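Local coordinates for protein transcriptional regulator ZitR (Lactococcus lactis subsp. cremoris, PDB 6FI9) that represses transcription of the zit operon, which serves zinc transport, by binding operator DNA as a homodimer when zinc is present, at residues A[116-119]-A[120-124]; A[85-88]-A[89-92]. The protein carries 3 engineered substitutions. All coordinates share one frame; numbering follows the deposited sequence.

Neither contact closes a long loop: each is a local meeting of residues a few positions apart, and the two follow one another along the chain without nesting or crossing. After helices 2-16 and 36-47 the chain passes through the predicted helix-turn-helix, then strand 79-82, and turns at contact 2 (85-88 with 89-92) before returning as strand 92-95. This is the wing of the winged DNA-binding domain. Helix 100-122 then carries the chain past the zinc sites to contact 1 (116-119 with 120-124), near its C-terminal end, beside the second subunit. The centres lie about 46 Å apart, on opposite sides of the chain's centre.

Contact 1: A[116-119]-A[120-124]; sequences TYQE and LGDKF
T116, near the C-terminal end of helix 100-122, accepts the amide of L120: N of L120 to O of T116 is 3.2 Å, with a nearly straight N-H...O angle of 165°. The leucine side chain stays close to the same carbonyl, since its CG lies beside its own backbone N and is turned back along the helix. The threonine OG1 bonds to O of T113, three residues earlier, so the hydroxyl is satisfied within the helix. Next comes Y117, whose O receives, at 3.2 Å, the N of G121, a buried residue with no side chain. The buried ring of Y117 meets CD1 of L120 at its edge, CD1 to CD1 4.3 Å; an aromatic and a branched aliphatic suit this apolar face, where L10 and V138 of the second subunit pack on Y117 and L120 in the MarR-type dimer. Q118, an exposed residue, takes the amide of D122 on its O, N to O 2.9 Å. Its chain is extended, CG anti to the backbone N (chi1 -172°), and its CG lies 3.4 Å from OD2 of D122, the amide and carboxylate planes 39° apart; OE1 makes a weak hydrogen bond to NH1 of R3 of the second subunit. E119, polar and exposed, accepts a weak bond on its O from N of K123, and the residues that follow, up to F124, lead on toward helix 126-140.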
loop_
_atom_site.group_PDB
_atom_site.type_symbol
_atom_site.label_atom_id
_atom_site.label_comp_id
_atom_site.label_asym_id
_atom_site.label_seq_id
_atom_site.Cartn_x
_atom_site.Cartn_y
_atom_site.Cartn_z
ATOM N N THR A 116 -3.714 1.019 -19.358
ATOM C CA THR A 116 -2.526 0.168 -19.265
ATOM C C THR A 116 -2.933 -1.201 -18.703
ATOM O O THR A 116 -2.472 -2.207 -19.232
ATOM C CB THR A 116 -1.336 0.843 -18.557
ATOM O OG1 THR A 116 -1.681 1.179 -17.227
ATOM C CG2 THR A 116 -0.846 2.090 -19.282
ATOM N N TYR A 117 -3.879 -1.243 -17.713
ATOM C CA TYR A 117 -4.398 -2.496 -17.138
ATOM C C TYR A 117 -5.193 -3.267 -18.190
ATOM O O TYR A 117 -5.188 -4.498 -18.170
ATOM C CB TYR A 117 -5.328 -2.256 -15.935
ATOM C CG TYR A 117 -4.770 -1.509 -14.744
ATOM C CD1 TYR A 117 -3.444 -1.668 -14.357
ATOM C CD2 TYR A 117 -5.603 -0.751 -13.927
ATOM C CE1 TYR A 117 -2.947 -1.034 -13.223
ATOM C CE2 TYR A 117 -5.116 -0.106 -12.800
ATOM C CZ TYR A 117 -3.786 -0.245 -12.454
ATOM O OH TYR A 117 -3.312 0.399 -11.340
ATOM N N GLN A 118 -5.907 -2.538 -19.080
ATOM C CA GLN A 118 -6.703 -3.100 -20.171
ATOM C C GLN A 118 -5.773 -3.834 -21.145
ATOM O O GLN A 118 -6.089 -4.962 -21.527
ATOM C CB GLN A 118 -7.493 -1.994 -20.889
ATOM C CG GLN A 118 -8.502 -2.499 -21.922
ATOM C CD GLN A 118 -9.334 -1.397 -22.541
ATOM O OE1 GLN A 118 -8.944 -0.222 -22.592
ATOM N NE2 GLN A 118 -10.506 -1.760 -23.042
ATOM N N GLU A 119 -4.607 -3.216 -21.489
ATOM C CA GLU A 119 -3.586 -3.770 -22.378
ATOM C C GLU A 119 -3.061 -5.110 -21.856
ATOM O O GLU A 119 -3.065 -6.089 -22.601
ATOM C CB GLU A 119 -2.427 -2.776 -22.562
ATOM C CG GLU A 119 -2.756 -1.580 -23.440
ATOM C CD GLU A 119 -1.655 -0.538 -23.526
ATOM O OE1 GLU A 119 -1.420 0.179 -22.525
ATOM O OE2 GLU A 119 -1.031 -0.437 -24.607
ATOM N N LEU A 120 -2.656 -5.162 -20.568
ATOM C CA LEU A 120 -2.136 -6.370 -19.903
ATOM C C LEU A 120 -3.148 -7.512 -19.926
ATOM O O LEU A 120 -2.770 -8.668 -20.101
ATOM C CB LEU A 120 -1.682 -6.098 -18.452
ATOM C CG LEU A 120 -1.090 -4.718 -18.127
ATOM C CD1 LEU A 120 -1.131 -4.442 -16.654
ATOM C CD2 LEU A 120 0.304 -4.551 -18.662
ATOM N N GLY A 121 -4.419 -7.166 -19.769
ATOM C CA GLY A 121 -5.524 -8.112 -19.812
ATOM C C GLY A 121 -5.780 -8.623 -21.214
ATOM O O GLY A 121 -6.020 -9.821 -21.399
ATOM N N ASP A 122 -5.691 -7.715 -22.214
ATOM C CA ASP A 122 -5.919 -8.005 -23.636
ATOM C C ASP A 122 -4.877 -8.959 -24.258
ATOM O O ASP A 122 -5.132 -9.501 -25.341
ATOM C CB ASP A 122 -6.051 -6.709 -24.465
ATOM C CG ASP A 122 -7.309 -5.879 -24.211
ATOM O OD1 ASP A 122 -8.388 -6.477 -23.973
ATOM O OD2 ASP A 122 -7.217 -4.632 -24.265
ATOM N N LYS A 123 -3.732 -9.186 -23.562
ATOM C CA LYS A 123 -2.680 -10.119 -23.974
ATOM C C LYS A 123 -3.205 -11.567 -23.904
ATOM O O LYS A 123 -2.722 -12.439 -24.628
ATOM C CB LYS A 123 -1.451 -9.988 -23.058
ATOM C CG LYS A 123 -0.756 -8.630 -23.082
ATOM C CD LYS A 123 0.388 -8.548 -24.097
ATOM C CE LYS A 123 1.034 -7.184 -24.053
ATOM N NZ LYS A 123 1.795 -6.872 -25.290
ATOM N N PHE A 124 -4.193 -11.810 -23.013
ATOM C CA PHE A 124 -4.837 -13.101 -22.755
ATOM C C PHE A 124 -6.206 -13.197 -23.455
ATOM O O PHE A 124 -6.873 -12.171 -23.641
ATOM C CB PHE A 124 -5.000 -13.295 -21.237
ATOM C CG PHE A 124 -3.722 -13.187 -20.444
ATOM C CD1 PHE A 124 -2.920 -14.299 -20.236
ATOM C CD2 PHE A 124 -3.329 -11.977 -19.886
ATOM C CE1 PHE A 124 -1.723 -14.196 -19.513
ATOM C CE2 PHE A 124 -2.131 -11.875 -19.164
ATOM C CZ PHE A 124 -1.334 -12.984 -18.988
#

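Contact 2: A[85-88]-A[89-92]; sequences TNDE and RVVL
Rotation about the first side-chain bond of V90 sets CG1 between its backbone N and carbonyl carbon (chi1 57°), the more hindered of the staggered places, and from there this methyl reaches back to D87, while CG2 stands anti to the valine N. On the other side of the turn D87 holds its carboxylate at a chi1 of -111°, away from the staggered positions, and this carries OD1 toward the valine. The two side chains meet at an angle: OD1 of D87 lies 3.5 Å from CG1 of V90, and the same methyl lies 3.5 Å from N of E88. OD1 of D87 also comes 3.1 Å from O of V90. Both atoms are acceptors, so this approach is not a hydrogen bond. The chain is turning at the tip of the wing, the beta-hairpin formed by strands 79-82 and 92-95 in the winged helix-turn-helix domain of MarR-type regulators. R89 makes the bend with both backbone angles positive (phi 55°), a left-handed conformation that is less common for a residue with a side chain. Its CG lies near the preceding peptide, close to O of E88, while the rest of the arginine extends straight from CG to NE. Long charged side chains such as those of E88 and R89 suit such an exposed tip, whereas the apolar residues that follow find partners in the body of the domain: V90 packs on T51 and L92 on V49 and T51, in the loop between helices 36-47 and 52-59, and V91 touches R83, just after strand 79-82. At L92 the backbone bonds with S82, where the hairpin's pairing resumes.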
loop_
_atom_site.group_PDB
_atom_site.type_symbol
_atom_site.label_atom_id
_atom_site.label_comp_id
_atom_site.label_asym_id
_atom_site.label_seq_id
_atom_site.Cartn_x
_atom_site.Cartn_y
_atom_site.Cartn_z
ATOM N N THR A 85 -29.119 27.797 1.710
ATOM C CA THR A 85 -30.139 28.676 2.297
ATOM C C THR A 85 -30.608 28.148 3.669
ATOM O O THR A 85 -31.032 28.936 4.510
ATOM C CB THR A 85 -31.288 28.961 1.307
ATOM O OG1 THR A 85 -32.111 29.999 1.836
ATOM C CG2 THR A 85 -32.139 27.738 0.996
ATOM N N ASN A 86 -30.519 26.823 3.880
ATOM C CA ASN A 86 -30.849 26.159 5.138
ATOM C C ASN A 86 -29.555 25.517 5.680
ATOM O O ASN A 86 -29.286 24.328 5.458
ATOM C CB ASN A 86 -31.991 25.151 4.954
ATOM C CG ASN A 86 -32.342 24.357 6.188
ATOM O OD1 ASN A 86 -33.087 24.809 7.059
ATOM N ND2 ASN A 86 -31.808 23.148 6.286
ATOM N N ASP A 87 -28.737 26.350 6.358
ATOM C CA ASP A 87 -27.447 25.972 6.934
ATOM C C ASP A 87 -27.566 25.081 8.160
ATOM O O ASP A 87 -28.207 25.455 9.139
ATOM C CB ASP A 87 -26.606 27.216 7.256
ATOM C CG ASP A 87 -25.394 27.379 6.367
ATOM O OD1 ASP A 87 -24.422 26.606 6.539
ATOM O OD2 ASP A 87 -25.409 28.285 5.508
ATOM N N GLU A 88 -26.944 23.898 8.099
ATOM C CA GLU A 88 -26.885 22.920 9.188
ATOM C C GLU A 88 -25.402 22.530 9.286
ATOM O O GLU A 88 -25.048 21.366 9.063
ATOM C CB GLU A 88 -27.782 21.697 8.877
ATOM C CG GLU A 88 -29.274 21.995 8.882
ATOM C CD GLU A 88 -30.181 20.872 8.416
ATOM O OE1 GLU A 88 -29.907 20.285 7.343
ATOM O OE2 GLU A 88 -31.181 20.591 9.117
ATOM N N ARG A 89 -24.529 23.549 9.557
ATOM C CA ARG A 89 -23.050 23.509 9.599
ATOM C C ARG A 89 -22.479 22.959 8.250
ATOM O O ARG A 89 -21.357 22.436 8.181
ATOM C CB ARG A 89 -22.482 22.809 10.869
ATOM C CG ARG A 89 -22.575 21.284 10.940
ATOM C CD ARG A 89 -21.817 20.731 12.119
ATOM N NE ARG A 89 -21.873 19.271 12.149
ATOM C CZ ARG A 89 -21.265 18.521 13.061
ATOM N NH1 ARG A 89 -20.546 19.087 14.023
ATOM N NH2 ARG A 89 -21.368 17.200 13.018
ATOM N N VAL A 90 -23.286 23.145 7.173
ATOM C CA VAL A 90 -23.044 22.718 5.795
ATOM C C VAL A 90 -22.103 23.684 5.054
ATOM O O VAL A 90 -22.363 24.889 4.978
ATOM C CB VAL A 90 -24.366 22.435 5.013
ATOM C CG1 VAL A 90 -25.300 23.645 4.985
ATOM C CG2 VAL A 90 -24.090 21.929 3.599
ATOM N N VAL A 91 -21.001 23.125 4.524
ATOM C CA VAL A 91 -19.999 23.851 3.751
ATOM C C VAL A 91 -19.796 23.176 2.400
ATOM O O VAL A 91 -19.076 22.179 2.291
ATOM C CB VAL A 91 -18.667 24.150 4.499
ATOM C CG1 VAL A 91 -18.813 25.377 5.397
ATOM C CG2 VAL A 91 -18.150 22.940 5.290
ATOM N N LEU A 92 -20.495 23.696 1.382
ATOM C CA LEU A 92 -20.435 23.199 0.014
ATOM C C LEU A 92 -19.198 23.746 -0.691
ATOM O O LEU A 92 -18.828 24.903 -0.488
ATOM C CB LEU A 92 -21.701 23.596 -0.757
ATOM C CG LEU A 92 -22.463 22.476 -1.456
ATOM C CD1 LEU A 92 -23.786 22.976 -1.950
ATOM C CD2 LEU A 92 -21.691 21.928 -2.642
#